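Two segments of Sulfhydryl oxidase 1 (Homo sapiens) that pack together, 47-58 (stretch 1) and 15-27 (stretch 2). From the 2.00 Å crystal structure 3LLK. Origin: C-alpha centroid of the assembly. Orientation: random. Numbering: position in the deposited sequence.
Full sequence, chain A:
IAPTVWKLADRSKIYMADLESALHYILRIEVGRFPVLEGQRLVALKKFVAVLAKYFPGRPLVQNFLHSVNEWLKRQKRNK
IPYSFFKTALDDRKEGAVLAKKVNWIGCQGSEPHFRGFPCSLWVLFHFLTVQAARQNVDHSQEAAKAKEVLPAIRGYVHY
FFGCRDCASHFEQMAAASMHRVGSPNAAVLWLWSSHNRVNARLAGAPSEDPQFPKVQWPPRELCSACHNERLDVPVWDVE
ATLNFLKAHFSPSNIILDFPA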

# COMPACT_ATOMS: atom_id res chain seq x y z
N LYS A 47 8.72 11.66 1.13
CA LYS A 47 9.36 10.48 0.58
C LYS A 47 8.30 9.54 -0.00
O LYS A 47 8.53 8.92 -1.04
CB LYS A 47 10.17 9.75 1.65
CG LYS A 47 11.49 10.43 1.99
CD LYS A 47 12.28 9.68 3.04
CE LYS A 47 13.59 10.39 3.35
NZ LYS A 47 14.31 9.80 4.53
N PHE A 48 7.16 9.44 0.66
CA PHE A 48 6.09 8.56 0.18
C PHE A 48 5.45 9.13 -1.09
O PHE A 48 5.15 8.38 -2.01
CB PHE A 48 5.02 8.36 1.27
CG PHE A 48 4.00 7.31 0.92
CD1 PHE A 48 4.35 5.96 0.92
CD2 PHE A 48 2.69 7.66 0.59
CE1 PHE A 48 3.41 4.98 0.60
CE2 PHE A 48 1.75 6.69 0.26
CZ PHE A 48 2.11 5.35 0.27
N VAL A 49 5.23 10.44 -1.13
CA VAL A 49 4.63 11.07 -2.30
C VAL A 49 5.60 10.94 -3.48
O VAL A 49 5.18 10.75 -4.61
CB VAL A 49 4.29 12.57 -2.05
CG1 VAL A 49 3.90 13.25 -3.34
CG2 VAL A 49 3.14 12.67 -1.07
N ALA A 50 6.91 11.05 -3.20
CA ALA A 50 7.92 10.90 -4.24
C ALA A 50 7.79 9.49 -4.80
O ALA A 50 7.87 9.28 -6.02
CB ALA A 50 9.33 11.11 -3.67
N VAL A 51 7.60 8.52 -3.92
CA VAL A 51 7.44 7.12 -4.33
C VAL A 51 6.17 6.95 -5.18
O VAL A 51 6.19 6.27 -6.21
CB VAL A 51 7.40 6.17 -3.10
CG1 VAL A 51 6.93 4.79 -3.51
CG2 VAL A 51 8.79 6.08 -2.49
N LEU A 52 5.07 7.57 -4.76
CA LEU A 52 3.83 7.47 -5.52
C LEU A 52 3.99 8.09 -6.91
O LEU A 52 3.62 7.48 -7.92
CB LEU A 52 2.69 8.18 -4.78
CG LEU A 52 2.32 7.56 -3.43
CD1 LEU A 52 1.31 8.46 -2.73
CD2 LEU A 52 1.74 6.15 -3.64
N ALA A 53 4.53 9.30 -6.96
CA ALA A 53 4.71 9.99 -8.23
C ALA A 53 5.47 9.12 -9.23
O ALA A 53 5.21 9.16 -10.43
CB ALA A 53 5.45 11.31 -8.02
N LYS A 54 6.41 8.33 -8.74
CA LYS A 54 7.21 7.49 -9.62
C LYS A 54 6.69 6.07 -9.86
O LYS A 54 6.76 5.57 -10.98
CB LYS A 54 8.64 7.39 -9.10
CG LYS A 54 9.55 6.55 -9.98
CD LYS A 54 10.98 6.60 -9.49
CE LYS A 54 11.91 5.89 -10.47
NZ LYS A 54 13.32 5.98 -10.03
N TYR A 55 6.15 5.43 -8.82
CA TYR A 55 5.70 4.05 -8.95
C TYR A 55 4.21 3.73 -8.98
O TYR A 55 3.83 2.61 -9.33
CB TYR A 55 6.38 3.21 -7.86
CG TYR A 55 7.89 3.17 -8.00
CD1 TYR A 55 8.49 2.65 -9.15
CD2 TYR A 55 8.71 3.65 -6.99
CE1 TYR A 55 9.88 2.61 -9.29
CE2 TYR A 55 10.10 3.62 -7.11
CZ TYR A 55 10.67 3.10 -8.26
OH TYR A 55 12.04 3.05 -8.37
N PHE A 56 3.35 4.67 -8.58
CA PHE A 56 1.92 4.38 -8.62
C PHE A 56 1.53 4.14 -10.08
O PHE A 56 1.88 4.93 -10.95
CB PHE A 56 1.11 5.54 -8.04
CG PHE A 56 -0.36 5.25 -7.97
CD1 PHE A 56 -1.21 5.61 -9.02
CD2 PHE A 56 -0.91 4.61 -6.86
CE1 PHE A 56 -2.59 5.33 -8.96
CE2 PHE A 56 -2.29 4.32 -6.79
CZ PHE A 56 -3.12 4.68 -7.84
N PRO A 57 0.81 3.04 -10.36
CA PRO A 57 0.37 2.69 -11.72
C PRO A 57 -0.85 3.50 -12.17
O PRO A 57 -1.86 2.93 -12.57
CB PRO A 57 0.06 1.21 -11.61
CG PRO A 57 -0.58 1.13 -10.23
CD PRO A 57 0.32 2.04 -9.38
N GLY A 58 -0.74 4.82 -12.11
CA GLY A 58 -1.87 5.66 -12.45
C GLY A 58 -2.15 6.00 -13.90
O GLY A 58 -1.27 5.94 -14.76
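Stretch 2, residues 15-27: YMADLESALHYIL

Stretch 2 packs against stretch 1 as a helix, regular from Met 16 to Leu 27 and continuing beyond it, with Tyr 15 at the N-cap position. Stretch 1 is the end of a helix that begins earlier in the chain and runs to Tyr 55; Phe 56 is the first residue to leave it. The two stretches run in opposite senses: contacts that begin near the C-terminal end of stretch 2 move back toward its N-terminal end as stretch 1 is followed forward. The backbones come nearest at Leu 52 and Leu 23, whose CA atoms are 9.1 Å apart, a spacing that leaves room for a layer of side chains between them. No hydrogen bond crosses the contact, which buries 414 Å² in total and is almost wholly apolar.

The first contact is made by Phe 48. Its chi1 is t and its CA-to-CB bond points toward stretch 2; ring atom CE2 of Phe 48 lies 4.1 Å from CD1 of Ile 26, an oblique approach to the ring. One turn later, Leu 52 also points toward the partner helix, with CD1 of Leu 52 resting 3.9 Å from CD2 of Leu 23. The four-residue spacing places Phe 48 and Leu 52 on the same side of their helix, whereas Ala 50, Val 51, Ala 53, Lys 54 and Tyr 55 remain out of reach.

Phe 56 follows at the next four-residue step and carries the largest share of the contact on stretch 1, 88 Å². Its amide still donates a backbone hydrogen bond to Leu 52, N to O 2.9 Å, but its phi/psi of -63/131° turns the chain out of the helix. The side chain, with chi1 t, reaches onto stretch 2 between Leu 19 and Leu 23. CD1 of Leu 23 sits over one face of the Phe 56 ring, 3.6 Å from its centroid and 16° off the normal, a CH-pi contact in which the methyl lies 3.5 Å from CZ of Phe 56. The same CZ of Phe 56 is 3.7 Å from CB of Leu 19. Leu 23 thus touches both Leu 52 and Phe 56, one through each methyl at closest approach.

Pro 57 extends the contact to the start of the partner helix: its CG lies 4.1 Å from CD1 of Leu 19, and its carbonyl O is 3.3 Å from CE of Met 16. The CA-to-CB bond of Met 16 points sideways, but the end of its side chain comes nearer.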

# COMPACT_ATOMS: atom_id res chain seq x y z
N TYR A 15 -8.33 -3.74 -8.68
CA TYR A 15 -9.26 -2.75 -9.20
C TYR A 15 -8.69 -1.36 -9.03
O TYR A 15 -8.29 -0.98 -7.93
CB TYR A 15 -10.61 -2.88 -8.49
CG TYR A 15 -11.34 -4.15 -8.87
CD1 TYR A 15 -12.12 -4.20 -10.03
CD2 TYR A 15 -11.17 -5.31 -8.12
CE1 TYR A 15 -12.72 -5.40 -10.43
CE2 TYR A 15 -11.76 -6.51 -8.52
CZ TYR A 15 -12.53 -6.54 -9.67
OH TYR A 15 -13.10 -7.73 -10.06
N MET A 16 -8.65 -0.60 -10.12
CA MET A 16 -8.10 0.74 -10.06
C MET A 16 -8.85 1.57 -9.01
O MET A 16 -8.27 2.46 -8.38
CB MET A 16 -8.18 1.42 -11.43
CG MET A 16 -7.39 2.73 -11.51
SD MET A 16 -5.57 2.51 -11.31
CE MET A 16 -5.08 2.26 -13.01
N ALA A 17 -10.13 1.26 -8.82
CA ALA A 17 -10.95 1.98 -7.85
C ALA A 17 -10.39 1.85 -6.43
O ALA A 17 -10.40 2.81 -5.66
CB ALA A 17 -12.40 1.47 -7.89
N ASP A 18 -9.90 0.66 -6.07
CA ASP A 18 -9.34 0.46 -4.74
C ASP A 18 -8.06 1.30 -4.60
O ASP A 18 -7.84 1.92 -3.57
CB ASP A 18 -9.01 -1.02 -4.48
CG ASP A 18 -10.25 -1.91 -4.41
OD1 ASP A 18 -11.16 -1.65 -3.58
OD2 ASP A 18 -10.30 -2.89 -5.19
N LEU A 19 -7.24 1.32 -5.64
CA LEU A 19 -5.99 2.07 -5.59
C LEU A 19 -6.21 3.58 -5.50
O LEU A 19 -5.58 4.25 -4.68
CB LEU A 19 -5.10 1.73 -6.80
CG LEU A 19 -4.64 0.26 -6.89
CD1 LEU A 19 -3.98 -0.00 -8.24
CD2 LEU A 19 -3.66 -0.03 -5.75
N GLU A 20 -7.09 4.12 -6.34
CA GLU A 20 -7.36 5.56 -6.31
C GLU A 20 -8.06 5.98 -5.01
O GLU A 20 -7.85 7.09 -4.52
CB GLU A 20 -8.20 5.97 -7.52
CG GLU A 20 -7.55 5.63 -8.86
CD GLU A 20 -8.25 6.24 -10.06
OE1 GLU A 20 -9.49 6.41 -10.02
OE2 GLU A 20 -7.56 6.54 -11.06
N SER A 21 -8.89 5.10 -4.47
CA SER A 21 -9.58 5.40 -3.22
C SER A 21 -8.55 5.46 -2.09
O SER A 21 -8.65 6.29 -1.19
CB SER A 21 -10.64 4.34 -2.90
OG SER A 21 -11.76 4.46 -3.76
N ALA A 22 -7.56 4.57 -2.16
CA ALA A 22 -6.50 4.55 -1.16
C ALA A 22 -5.80 5.92 -1.19
O ALA A 22 -5.62 6.56 -0.15
CB ALA A 22 -5.49 3.42 -1.46
N LEU A 23 -5.41 6.36 -2.38
CA LEU A 23 -4.76 7.67 -2.51
C LEU A 23 -5.65 8.78 -1.93
O LEU A 23 -5.18 9.65 -1.20
CB LEU A 23 -4.49 8.00 -3.99
CG LEU A 23 -3.44 7.17 -4.75
CD1 LEU A 23 -3.26 7.77 -6.14
CD2 LEU A 23 -2.12 7.17 -4.00
N HIS A 24 -6.92 8.75 -2.27
CA HIS A 24 -7.86 9.76 -1.79
C HIS A 24 -7.90 9.79 -0.25
O HIS A 24 -7.81 10.85 0.37
CB HIS A 24 -9.26 9.47 -2.31
CG HIS A 24 -10.30 10.42 -1.81
ND1 HIS A 24 -10.33 11.75 -2.16
CD2 HIS A 24 -11.34 10.24 -0.96
CE1 HIS A 24 -11.33 12.35 -1.55
NE2 HIS A 24 -11.96 11.46 -0.81
N TYR A 25 -8.06 8.62 0.34
CA TYR A 25 -8.14 8.47 1.78
C TYR A 25 -6.86 8.93 2.46
O TYR A 25 -6.88 9.57 3.51
CB TYR A 25 -8.43 7.01 2.13
CG TYR A 25 -8.98 6.81 3.51
CD1 TYR A 25 -10.36 6.79 3.73
CD2 TYR A 25 -8.14 6.64 4.60
CE1 TYR A 25 -10.88 6.61 5.00
CE2 TYR A 25 -8.65 6.45 5.88
CZ TYR A 25 -10.02 6.44 6.07
OH TYR A 25 -10.53 6.25 7.33
N ILE A 26 -5.73 8.60 1.86
CA ILE A 26 -4.44 8.99 2.41
C ILE A 26 -4.30 10.51 2.49
O ILE A 26 -4.05 11.07 3.56
CB ILE A 26 -3.27 8.43 1.55
CG1 ILE A 26 -3.13 6.93 1.80
CG2 ILE A 26 -1.98 9.16 1.85
CD1 ILE A 26 -2.26 6.18 0.78
N LEU A 27 -4.50 11.18 1.36
CA LEU A 27 -4.35 12.62 1.27
C LEU A 27 -5.39 13.46 2.01
O LEU A 27 -5.05 14.48 2.59
CB LEU A 27 -4.31 13.05 -0.20
CG LEU A 27 -3.18 12.46 -1.07
CD1 LEU A 27 -3.50 12.67 -2.54
CD2 LEU A 27 -1.85 13.10 -0.71